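199aa long hypothetical Trp repressor binding protein (Sulfolobus tokodaii, PDB 2ZKI) is of unknown function but is probably an FMN-binding, NAD(P)H-dependent reductase of the flavodoxin-like kind, related to the Trp repressor binding proteins. Local coordinates at residues 4-14 with 32-42; 71-80 with 105-116. All coordinates share one frame; numbering follows the deposited sequence.

Contact 1: residues 4-14 with 32-42. With SO4 (sulfate ion), chain I; SO4 (sulfate ion), chain J.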
loop_
_atom_site.group_PDB
_atom_site.type_symbol
_atom_site.label_atom_id
_atom_site.label_comp_id
_atom_site.label_asym_id
_atom_site.label_seq_id
_atom_site.Cartn_x
_atom_site.Cartn_y
_atom_site.Cartn_z
ATOM N N LYS A 4 27.163 -13.447 16.800
ATOM C CA LYS A 4 27.342 -12.514 15.690
ATOM C C LYS A 4 26.305 -12.799 14.597
ATOM O O LYS A 4 26.179 -13.941 14.150
ATOM C CB LYS A 4 28.760 -12.644 15.129
ATOM C CG LYS A 4 29.271 -11.426 14.383
ATOM C CD LYS A 4 30.623 -11.721 13.747
ATOM C CE LYS A 4 31.257 -10.469 13.159
ATOM N NZ LYS A 4 32.576 -10.770 12.535
ATOM N N PRO A 5 25.551 -11.763 14.170
ATOM C CA PRO A 5 24.476 -11.963 13.199
ATOM C C PRO A 5 24.950 -11.976 11.743
ATOM O O PRO A 5 25.866 -11.233 11.375
ATOM C CB PRO A 5 23.556 -10.766 13.450
ATOM C CG PRO A 5 24.463 -9.688 13.939
ATOM C CD PRO A 5 25.659 -10.350 14.585
ATOM N N ASN A 6 24.323 -12.827 10.934
ATOM C CA ASN A 6 24.597 -12.883 9.503
ATOM C C ASN A 6 23.640 -11.986 8.731
ATOM O O ASN A 6 22.419 -12.117 8.848
ATOM C CB ASN A 6 24.500 -14.322 8.985
ATOM C CG ASN A 6 25.559 -15.239 9.579
ATOM O OD1 ASN A 6 25.280 -16.402 9.875
ATOM N ND2 ASN A 6 26.779 -14.727 9.743
ATOM N N ILE A 7 24.201 -11.073 7.946
ATOM C CA ILE A 7 23.402 -10.132 7.171
ATOM C C ILE A 7 23.543 -10.409 5.681
ATOM O O ILE A 7 24.647 -10.360 5.132
ATOM C CB ILE A 7 23.778 -8.655 7.495
ATOM C CG1 ILE A 7 23.503 -8.328 8.973
ATOM C CG2 ILE A 7 23.052 -7.674 6.561
ATOM C CD1 ILE A 7 22.067 -8.575 9.439
ATOM N N LEU A 8 22.416 -10.715 5.041
ATOM C CA LEU A 8 22.378 -10.911 3.598
ATOM C C LEU A 8 21.861 -9.657 2.906
ATOM O O LEU A 8 20.745 -9.203 3.168
ATOM C CB LEU A 8 21.502 -12.116 3.228
ATOM C CG LEU A 8 21.478 -12.547 1.757
ATOM C CD1 LEU A 8 22.738 -13.315 1.390
ATOM C CD2 LEU A 8 20.251 -13.382 1.466
ATOM N N VAL A 9 22.687 -9.096 2.030
ATOM C CA VAL A 9 22.270 -7.977 1.199
ATOM C C VAL A 9 21.882 -8.528 -0.172
ATOM O O VAL A 9 22.737 -8.922 -0.970
ATOM C CB VAL A 9 23.361 -6.879 1.093
ATOM C CG1 VAL A 9 22.873 -5.720 0.240
ATOM C CG2 VAL A 9 23.761 -6.377 2.479
ATOM N N LEU A 10 20.577 -8.572 -0.415
ATOM C CA LEU A 10 20.015 -9.126 -1.637
ATOM C C LEU A 10 19.476 -8.003 -2.513
ATOM O O LEU A 10 18.807 -7.097 -2.019
ATOM C CB LEU A 10 18.901 -10.115 -1.286
ATOM C CG LEU A 10 18.153 -10.855 -2.395
ATOM C CD1 LEU A 10 19.098 -11.718 -3.198
ATOM C CD2 LEU A 10 17.044 -11.696 -1.793
ATOM N N PHE A 11 19.769 -8.060 -3.810
ATOM C CA PHE A 11 19.339 -7.008 -4.728
ATOM C C PHE A 11 19.209 -7.450 -6.183
ATOM O O PHE A 11 19.889 -8.372 -6.630
ATOM C CB PHE A 11 20.265 -5.783 -4.624
ATOM C CG PHE A 11 21.622 -5.977 -5.249
ATOM C CD1 PHE A 11 22.657 -6.564 -4.532
ATOM C CD2 PHE A 11 21.869 -5.551 -6.551
ATOM C CE1 PHE A 11 23.915 -6.737 -5.109
ATOM C CE2 PHE A 11 23.124 -5.722 -7.135
ATOM C CZ PHE A 11 24.146 -6.315 -6.413
ATOM N N TYR A 12 18.315 -6.783 -6.908
ATOM C CA TYR A 12 18.301 -6.831 -8.364
ATOM C C TYR A 12 18.964 -5.554 -8.870
ATOM O O TYR A 12 18.875 -4.512 -8.218
ATOM C CB TYR A 12 16.865 -6.930 -8.896
ATOM C CG TYR A 12 16.760 -6.831 -10.407
ATOM C CD1 TYR A 12 16.821 -7.972 -11.206
ATOM C CD2 TYR A 12 16.612 -5.593 -11.036
ATOM C CE1 TYR A 12 16.734 -7.884 -12.593
ATOM C CE2 TYR A 12 16.524 -5.493 -12.420
ATOM C CZ TYR A 12 16.584 -6.641 -13.193
ATOM O OH TYR A 12 16.497 -6.541 -14.564
ATOM N N GLY A 13 19.640 -5.632 -10.014
ATOM C CA GLY A 13 20.125 -4.423 -10.674
ATOM C C GLY A 13 21.576 -4.399 -11.110
ATOM O O GLY A 13 22.356 -5.300 -10.793
ATOM N N TYR A 14 21.928 -3.339 -11.835
ATOM C CA TYR A 14 23.232 -3.214 -12.477
ATOM C C TYR A 14 23.829 -1.811 -12.323
ATOM O O TYR A 14 24.996 -1.586 -12.663
ATOM C CB TYR A 14 23.124 -3.577 -13.969
ATOM C CG TYR A 14 22.458 -4.911 -14.239
ATOM C CD1 TYR A 14 23.192 -6.096 -14.215
ATOM C CD2 TYR A 14 21.091 -4.988 -14.515
ATOM C CE1 TYR A 14 22.587 -7.325 -14.455
ATOM C CE2 TYR A 14 20.475 -6.214 -14.758
ATOM C CZ TYR A 14 21.231 -7.378 -14.728
ATOM O OH TYR A 14 20.635 -8.595 -14.966
ATOM N N GLY A 32 29.341 -4.816 13.070
ATOM C CA GLY A 32 29.884 -6.081 13.571
ATOM C C GLY A 32 29.102 -7.306 13.134
ATOM O O GLY A 32 28.552 -8.031 13.967
ATOM N N ALA A 33 29.063 -7.541 11.825
ATOM C CA ALA A 33 28.308 -8.655 11.262
ATOM C C ALA A 33 28.977 -9.212 10.011
ATOM O O ALA A 33 29.666 -8.486 9.289
ATOM C CB ALA A 33 26.889 -8.216 10.948
ATOM N N GLU A 34 28.775 -10.504 9.761
ATOM C CA GLU A 34 29.242 -11.123 8.524
ATOM C C GLU A 34 28.265 -10.780 7.405
ATOM O O GLU A 34 27.055 -10.997 7.536
ATOM C CB GLU A 34 29.383 -12.643 8.682
ATOM C CG GLU A 34 30.479 -13.085 9.656
ATOM C CD GLU A 34 31.879 -12.704 9.197
ATOM O OE1 GLU A 34 32.244 -13.022 8.043
ATOM O OE2 GLU A 34 32.619 -12.091 9.997
ATOM N N VAL A 35 28.792 -10.230 6.313
ATOM C CA VAL A 35 27.953 -9.736 5.222
ATOM C C VAL A 35 28.201 -10.470 3.906
ATOM O O VAL A 35 29.314 -10.458 3.377
ATOM C CB VAL A 35 28.135 -8.209 5.007
ATOM C CG1 VAL A 35 27.289 -7.719 3.835
ATOM C CG2 VAL A 35 27.776 -7.443 6.270
ATOM N N LYS A 36 27.151 -11.106 3.392
ATOM C CA LYS A 36 27.157 -11.666 2.043
ATOM C C LYS A 36 26.298 -10.799 1.122
ATOM O O LYS A 36 25.097 -10.637 1.350
ATOM C CB LYS A 36 26.642 -13.110 2.041
ATOM C CG LYS A 36 27.642 -14.146 2.530
ATOM C CD LYS A 36 27.022 -15.540 2.535
ATOM C CE LYS A 36 27.921 -16.570 3.217
ATOM N NZ LYS A 36 29.163 -16.878 2.448
ATOM N N ILE A 37 26.928 -10.231 0.098
ATOM C CA ILE A 37 26.222 -9.453 -0.917
ATOM C C ILE A 37 25.928 -10.356 -2.115
ATOM O O ILE A 37 26.845 -10.890 -2.745
ATOM C CB ILE A 37 27.028 -8.200 -1.353
ATOM C CG1 ILE A 37 27.166 -7.218 -0.184
ATOM C CG2 ILE A 37 26.368 -7.518 -2.554
ATOM C CD1 ILE A 37 28.224 -6.144 -0.385
ATOM N N ARG A 38 24.643 -10.535 -2.408
ATOM C CA ARG A 38 24.204 -11.418 -3.484
ATOM C C ARG A 38 23.206 -10.715 -4.399
ATOM O O ARG A 38 22.423 -9.878 -3.948
ATOM C CB ARG A 38 23.552 -12.680 -2.910
ATOM C CG ARG A 38 24.382 -13.485 -1.906
ATOM C CD ARG A 38 25.362 -14.430 -2.581
ATOM N NE ARG A 38 26.718 -13.889 -2.602
ATOM C CZ ARG A 38 27.695 -14.261 -1.778
ATOM N NH1 ARG A 38 27.489 -15.193 -0.856
ATOM N NH2 ARG A 38 28.890 -13.702 -1.885
ATOM N N ARG A 39 23.240 -11.066 -5.683
ATOM C CA ARG A 39 22.256 -10.581 -6.657
ATOM C C ARG A 39 21.371 -11.721 -7.173
ATOM O O ARG A 39 21.683 -12.897 -6.968
ATOM C CB ARG A 39 22.936 -9.828 -7.815
ATOM C CG ARG A 39 24.089 -10.561 -8.500
ATOM C CD ARG A 39 23.618 -11.422 -9.666
ATOM N NE ARG A 39 24.740 -11.926 -10.456
ATOM C CZ ARG A 39 25.144 -11.403 -11.612
ATOM N NH1 ARG A 39 26.179 -11.934 -12.248
ATOM N NH2 ARG A 39 24.519 -10.356 -12.138
ATOM N N VAL A 40 20.267 -11.367 -7.830
ATOM C CA VAL A 40 19.337 -12.364 -8.372
ATOM C C VAL A 40 19.520 -12.586 -9.874
ATOM O O VAL A 40 20.086 -11.745 -10.576
ATOM C CB VAL A 40 17.845 -12.018 -8.074
ATOM C CG1 VAL A 40 17.540 -12.165 -6.594
ATOM C CG2 VAL A 40 17.485 -10.619 -8.576
ATOM N N ARG A 41 19.028 -13.731 -10.344
ATOM C CA ARG A 41 19.040 -14.107 -11.754
ATOM C C ARG A 41 18.162 -13.168 -12.579
ATOM O O ARG A 41 17.126 -12.700 -12.103
ATOM C CB ARG A 41 18.517 -15.537 -11.886
ATOM C CG ARG A 41 18.969 -16.297 -13.118
ATOM C CD ARG A 41 18.064 -17.500 -13.335
ATOM N NE ARG A 41 18.743 -18.616 -13.990
ATOM C CZ ARG A 41 19.341 -19.617 -13.347
ATOM N NH1 ARG A 41 19.357 -19.655 -12.018
ATOM N NH2 ARG A 41 19.929 -20.587 -14.035
ATOM N N GLU A 42 18.577 -12.898 -13.815
ATOM C CA GLU A 42 17.789 -12.077 -14.734
ATOM C C GLU A 42 16.651 -12.886 -15.358
ATOM O O GLU A 42 16.834 -14.047 -15.733
ATOM C CB GLU A 42 18.681 -11.467 -15.824
ATOM C CG GLU A 42 17.967 -10.500 -16.772
ATOM C CD GLU A 42 17.373 -9.298 -16.055
ATOM O OE1 GLU A 42 16.146 -9.289 -15.816
ATOM O OE2 GLU A 42 18.134 -8.366 -15.719
HETATM S S SO4 I . 19.491 -0.752 -13.008
HETATM O O1 SO4 I . 20.570 0.040 -13.593
HETATM O O2 SO4 I . 19.433 -0.508 -11.568
HETATM O O3 SO4 I . 18.223 -0.368 -13.626
HETATM O O4 SO4 I . 19.742 -2.171 -13.243
HETATM S S SO4 J . 31.357 -13.553 -0.083
HETATM O O1 SO4 J . 32.658 -13.245 0.504
HETATM O O2 SO4 J . 30.568 -12.327 -0.174
HETATM O O3 SO4 J . 31.556 -14.107 -1.420
HETATM O O4 SO4 J . 30.656 -14.524 0.754
#
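Y12 and Y14 both put their phenol hydroxyls on one carboxylate oxygen of E42. Y12 OH gives a hydrogen bond to E42 OE2 at 2.7 Å on the syn side, while Y14 OH reaches the same OE2 at 2.6 Å from the anti side, 27° out of the carboxylate plane. The other oxygen, OE1, takes the backbone N of L44, which further fixes the turn of the carboxylate. At the far end K4, extended beyond CG, makes a salt bridge from NZ to the anti lone pair of E34 OE2 (2.9 Å).

Between these polar ends strands 6-11 and 34-39 run parallel, with I7 N, V9 N and F11 N donating to E34, K36 and R38 and their own carbonyls accepting from K36, R38 and V40.

R39 CB makes a CH-pi contact over one face of the F11 ring, 4.2 Å from its centroid, and I37 CG2 meets the ring edge at CE1 (3.6 Å). On the side of the sheet that carries L8 and L10, L10 CD1 packs on V40 CG1 at 3.8 Å.

Helix 16-31 links the two strands in a beta-alpha-beta unit; strand 73-79 flanks 6-11 on its other side, and L89 and F92 of helix 87-94 pack on L10 and V40.

Contact 2: residues 71-80 with 105-116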
loop_
_atom_site.group_PDB
_atom_site.type_symbol
_atom_site.label_atom_id
_atom_site.label_comp_id
_atom_site.label_asym_id
_atom_site.label_seq_id
_atom_site.Cartn_x
_atom_site.Cartn_y
_atom_site.Cartn_z
ATOM N N ALA A 71 21.426 -16.505 6.622
ATOM C CA ALA A 71 21.221 -15.164 7.167
ATOM C C ALA A 71 20.357 -15.127 8.426
ATOM O O ALA A 71 19.441 -15.936 8.594
ATOM C CB ALA A 71 20.634 -14.253 6.096
ATOM N N ASP A 72 20.675 -14.177 9.305
ATOM C CA ASP A 72 19.859 -13.866 10.476
ATOM C C ASP A 72 19.111 -12.545 10.271
ATOM O O ASP A 72 18.256 -12.176 11.077
ATOM C CB ASP A 72 20.734 -13.779 11.731
ATOM C CG ASP A 72 21.435 -15.086 12.048
ATOM O OD1 ASP A 72 20.739 -16.074 12.370
ATOM O OD2 ASP A 72 22.684 -15.119 11.988
ATOM N N GLY A 73 19.453 -11.840 9.191
ATOM C CA GLY A 73 18.836 -10.561 8.840
ATOM C C GLY A 73 19.013 -10.246 7.365
ATOM O O GLY A 73 19.987 -10.683 6.740
ATOM N N PHE A 74 18.081 -9.472 6.812
ATOM C CA PHE A 74 18.015 -9.252 5.367
ATOM C C PHE A 74 17.944 -7.787 4.958
ATOM O O PHE A 74 17.204 -7.003 5.549
ATOM C CB PHE A 74 16.806 -9.986 4.783
ATOM C CG PHE A 74 16.909 -11.478 4.852
ATOM C CD1 PHE A 74 17.486 -12.194 3.811
ATOM C CD2 PHE A 74 16.419 -12.172 5.955
ATOM C CE1 PHE A 74 17.577 -13.578 3.870
ATOM C CE2 PHE A 74 16.505 -13.558 6.024
ATOM C CZ PHE A 74 17.086 -14.262 4.979
ATOM N N ALA A 75 18.720 -7.435 3.935
ATOM C CA ALA A 75 18.625 -6.134 3.280
ATOM C C ALA A 75 18.251 -6.363 1.816
ATOM O O ALA A 75 19.121 -6.552 0.959
ATOM C CB ALA A 75 19.936 -5.371 3.399
ATOM N N ILE A 76 16.947 -6.368 1.545
ATOM C CA ILE A 76 16.423 -6.688 0.215
ATOM C C ILE A 76 16.100 -5.418 -0.575
ATOM O O ILE A 76 15.335 -4.568 -0.117
ATOM C CB ILE A 76 15.189 -7.626 0.303
ATOM C CG1 ILE A 76 15.586 -8.958 0.956
ATOM C CG2 ILE A 76 14.579 -7.857 -1.082
ATOM C CD1 ILE A 76 14.419 -9.808 1.430
ATOM N N GLY A 77 16.689 -5.302 -1.764
ATOM C CA GLY A 77 16.542 -4.102 -2.580
ATOM C C GLY A 77 16.342 -4.343 -4.061
ATOM O O GLY A 77 16.618 -5.431 -4.566
ATOM N N SER A 78 15.854 -3.310 -4.745
ATOM C CA SER A 78 15.584 -3.338 -6.183
ATOM C C SER A 78 15.267 -1.931 -6.670
ATOM O O SER A 78 14.584 -1.182 -5.970
ATOM C CB SER A 78 14.393 -4.251 -6.495
ATOM O OG SER A 78 13.886 -4.017 -7.799
ATOM N N PRO A 79 15.745 -1.567 -7.877
ATOM C CA PRO A 79 15.331 -0.293 -8.457
ATOM C C PRO A 79 13.836 -0.325 -8.761
ATOM O O PRO A 79 13.307 -1.372 -9.143
ATOM C CB PRO A 79 16.145 -0.210 -9.755
ATOM C CG PRO A 79 16.504 -1.618 -10.080
ATOM C CD PRO A 79 16.670 -2.302 -8.760
ATOM N N THR A 80 13.162 0.805 -8.575
ATOM C CA THR A 80 11.719 0.869 -8.762
ATOM C C THR A 80 11.311 0.448 -10.171
ATOM O O THR A 80 11.939 0.843 -11.158
ATOM C CB THR A 80 11.147 2.272 -8.435
ATOM O OG1 THR A 80 9.723 2.191 -8.297
ATOM C CG2 THR A 80 11.488 3.282 -9.522
ATOM N N LEU A 105 12.402 -18.343 7.668
ATOM C CA LEU A 105 12.614 -16.906 7.830
ATOM C C LEU A 105 11.717 -16.279 8.904
ATOM O O LEU A 105 11.816 -15.082 9.182
ATOM C CB LEU A 105 12.417 -16.183 6.490
ATOM C CG LEU A 105 13.083 -16.741 5.227
ATOM C CD1 LEU A 105 12.719 -15.889 4.023
ATOM C CD2 LEU A 105 14.597 -16.840 5.376
ATOM N N TYR A 106 10.848 -17.085 9.510
ATOM C CA TYR A 106 9.900 -16.576 10.495
ATOM C C TYR A 106 10.594 -15.887 11.673
ATOM O O TYR A 106 11.436 -16.480 12.345
ATOM C CB TYR A 106 8.979 -17.689 10.997
ATOM C CG TYR A 106 7.768 -17.170 11.735
ATOM C CD1 TYR A 106 6.543 -17.028 11.084
ATOM C CD2 TYR A 106 7.847 -16.809 13.083
ATOM C CE1 TYR A 106 5.429 -16.548 11.756
ATOM C CE2 TYR A 106 6.739 -16.324 13.762
ATOM C CZ TYR A 106 5.536 -16.197 13.093
ATOM O OH TYR A 106 4.438 -15.722 13.766
ATOM N N GLY A 107 10.228 -14.629 11.905
ATOM C CA GLY A 107 10.761 -13.855 13.020
ATOM C C GLY A 107 12.013 -13.059 12.700
ATOM O O GLY A 107 12.448 -12.235 13.509
ATOM N N LYS A 108 12.588 -13.298 11.523
ATOM C CA LYS A 108 13.814 -12.618 11.100
ATOM C C LYS A 108 13.528 -11.187 10.634
ATOM O O LYS A 108 12.501 -10.936 10.004
ATOM C CB LYS A 108 14.524 -13.404 9.986
ATOM C CG LYS A 108 14.807 -14.877 10.295
ATOM C CD LYS A 108 16.008 -15.071 11.215
ATOM C CE LYS A 108 16.230 -16.546 11.536
ATOM N NZ LYS A 108 16.526 -17.361 10.319
ATOM N N PRO A 109 14.432 -10.241 10.955
ATOM C CA PRO A 109 14.279 -8.856 10.504
ATOM C C PRO A 109 14.634 -8.638 9.029
ATOM O O PRO A 109 15.553 -9.273 8.506
ATOM C CB PRO A 109 15.251 -8.091 11.403
ATOM C CG PRO A 109 16.309 -9.077 11.719
ATOM C CD PRO A 109 15.632 -10.413 11.794
ATOM N N VAL A 110 13.900 -7.737 8.383
ATOM C CA VAL A 110 14.127 -7.389 6.983
ATOM C C VAL A 110 14.019 -5.877 6.780
ATOM O O VAL A 110 13.130 -5.227 7.335
ATOM C CB VAL A 110 13.166 -8.170 6.019
ATOM C CG1 VAL A 110 11.694 -7.892 6.332
ATOM C CG2 VAL A 110 13.479 -7.871 4.557
ATOM N N THR A 111 14.942 -5.327 5.998
ATOM C CA THR A 111 14.911 -3.913 5.631
ATOM C C THR A 111 14.950 -3.758 4.107
ATOM O O THR A 111 15.522 -4.597 3.405
ATOM C CB THR A 111 16.044 -3.098 6.327
ATOM O OG1 THR A 111 15.844 -1.698 6.099
ATOM C CG2 THR A 111 17.430 -3.507 5.828
ATOM N N PHE A 112 14.334 -2.690 3.604
ATOM C CA PHE A 112 14.195 -2.497 2.163
ATOM C C PHE A 112 14.843 -1.214 1.665
ATOM O O PHE A 112 14.836 -0.188 2.350
ATOM C CB PHE A 112 12.720 -2.520 1.751
ATOM C CG PHE A 112 11.999 -3.777 2.140
ATOM C CD1 PHE A 112 11.169 -3.797 3.255
ATOM C CD2 PHE A 112 12.147 -4.939 1.390
ATOM C CE1 PHE A 112 10.497 -4.958 3.621
ATOM C CE2 PHE A 112 11.481 -6.105 1.745
ATOM C CZ PHE A 112 10.652 -6.116 2.861
ATOM N N PHE A 113 15.394 -1.291 0.457
ATOM C CA PHE A 113 15.986 -0.140 -0.217
ATOM C C PHE A 113 15.683 -0.152 -1.716
ATOM O O PHE A 113 15.474 -1.209 -2.313
ATOM C CB PHE A 113 17.493 -0.051 0.055
ATOM C CG PHE A 113 18.294 -1.223 -0.457
ATOM C CD1 PHE A 113 18.352 -2.417 0.259
ATOM C CD2 PHE A 113 19.029 -1.116 -1.637
ATOM C CE1 PHE A 113 19.109 -3.491 -0.204
ATOM C CE2 PHE A 113 19.787 -2.185 -2.108
ATOM C CZ PHE A 113 19.828 -3.374 -1.390
ATOM N N THR A 114 15.651 1.035 -2.313
ATOM C CA THR A 114 15.247 1.181 -3.707
ATOM C C THR A 114 15.932 2.375 -4.379
ATOM O O THR A 114 16.782 3.032 -3.776
ATOM C CB THR A 114 13.693 1.252 -3.842
ATOM O OG1 THR A 114 13.319 1.125 -5.218
ATOM C CG2 THR A 114 13.129 2.555 -3.275
ATOM N N GLU A 115 15.566 2.634 -5.632
ATOM C CA GLU A 115 16.154 3.702 -6.432
ATOM C C GLU A 115 15.150 4.130 -7.494
ATOM O O GLU A 115 14.459 3.292 -8.072
ATOM C CB GLU A 115 17.463 3.217 -7.077
ATOM C CG GLU A 115 18.156 4.209 -8.021
ATOM C CD GLU A 115 17.710 4.070 -9.478
ATOM O OE1 GLU A 115 17.517 2.922 -9.941
ATOM O OE2 GLU A 115 17.559 5.111 -10.161
ATOM N N ALA A 116 15.071 5.435 -7.739
ATOM C CA ALA A 116 14.206 5.986 -8.780
ATOM C C ALA A 116 14.867 7.178 -9.467
ATOM O O ALA A 116 15.616 7.933 -8.840
ATOM C CB ALA A 116 12.857 6.386 -8.199
#
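F113 holds CG between its backbone N and carbonyl carbon (chi1 62°), and this swings the ring back across the neighbouring strand onto G77. The CA of G77 lies over the centre of the ring, 3.5 Å from the centroid and 11° off the normal, a CH-pi contact in which the ring lies directly against the glycine backbone. T114 has OG1 anti to the backbone N (chi1 -168°), which carries the hydroxyl to the S78 carbonyl: OG1 donates to S78 O at 2.7 Å in the carbonyl plane. S78 N also donates to F113 O, so S78 is tied to the other strand through both its N and its O, and T80 N bonds to E115 O at 2.8 Å.

Earlier in the strands the pairing is parallel and regular. F74 N and I76 N donate to P109 O and T111 O, and F74 O accepts from T111 N; the F113 N to I76 O bond is weak.

F74, I76 and V110 share one face of the sheet. V110 CG2 lies against I76 CD1 (3.8 Å) and F74 CB, while the F74 side chain crosses that of L105 at about a right angle, its CZ 3.6 Å from L105 CD2. On the other face F113 and A75 are covered by helix 16-31, with I24 touching both.

The two strands lie in the five-stranded parallel sheet of order 2-1-3-4-5, with helices on both sides, that marks the flavodoxin-like fold. Their C-terminal ends lie where relatives bind FMN; a sulfate, probably from the crystallisation liquor, lies about 3 Å from the side chain of P79 (nearest atoms), consistent with an anion site there.

Contacts 1 and 2 belong to one parallel sheet: strands 6-11 and 73-79 are neighbours in it, and N6 O and L10 O probably accept hydrogen bonds from D72 N and G77 N. L8 CD2 also packs on the F74 ring, 3.6 Å from its CE1. Contact 1 includes the outermost strand 34-39, is only partly buried, and carries charged side chains on that strand and at K4. Contact 2 is buried near the centre of the chain; beside the backbone hydrogen bonds it is mainly apolar packing, with charged D72, K108 and E115 toward its ends. Helix 16-31, which connects the strands of contact 1, also packs on contact 2.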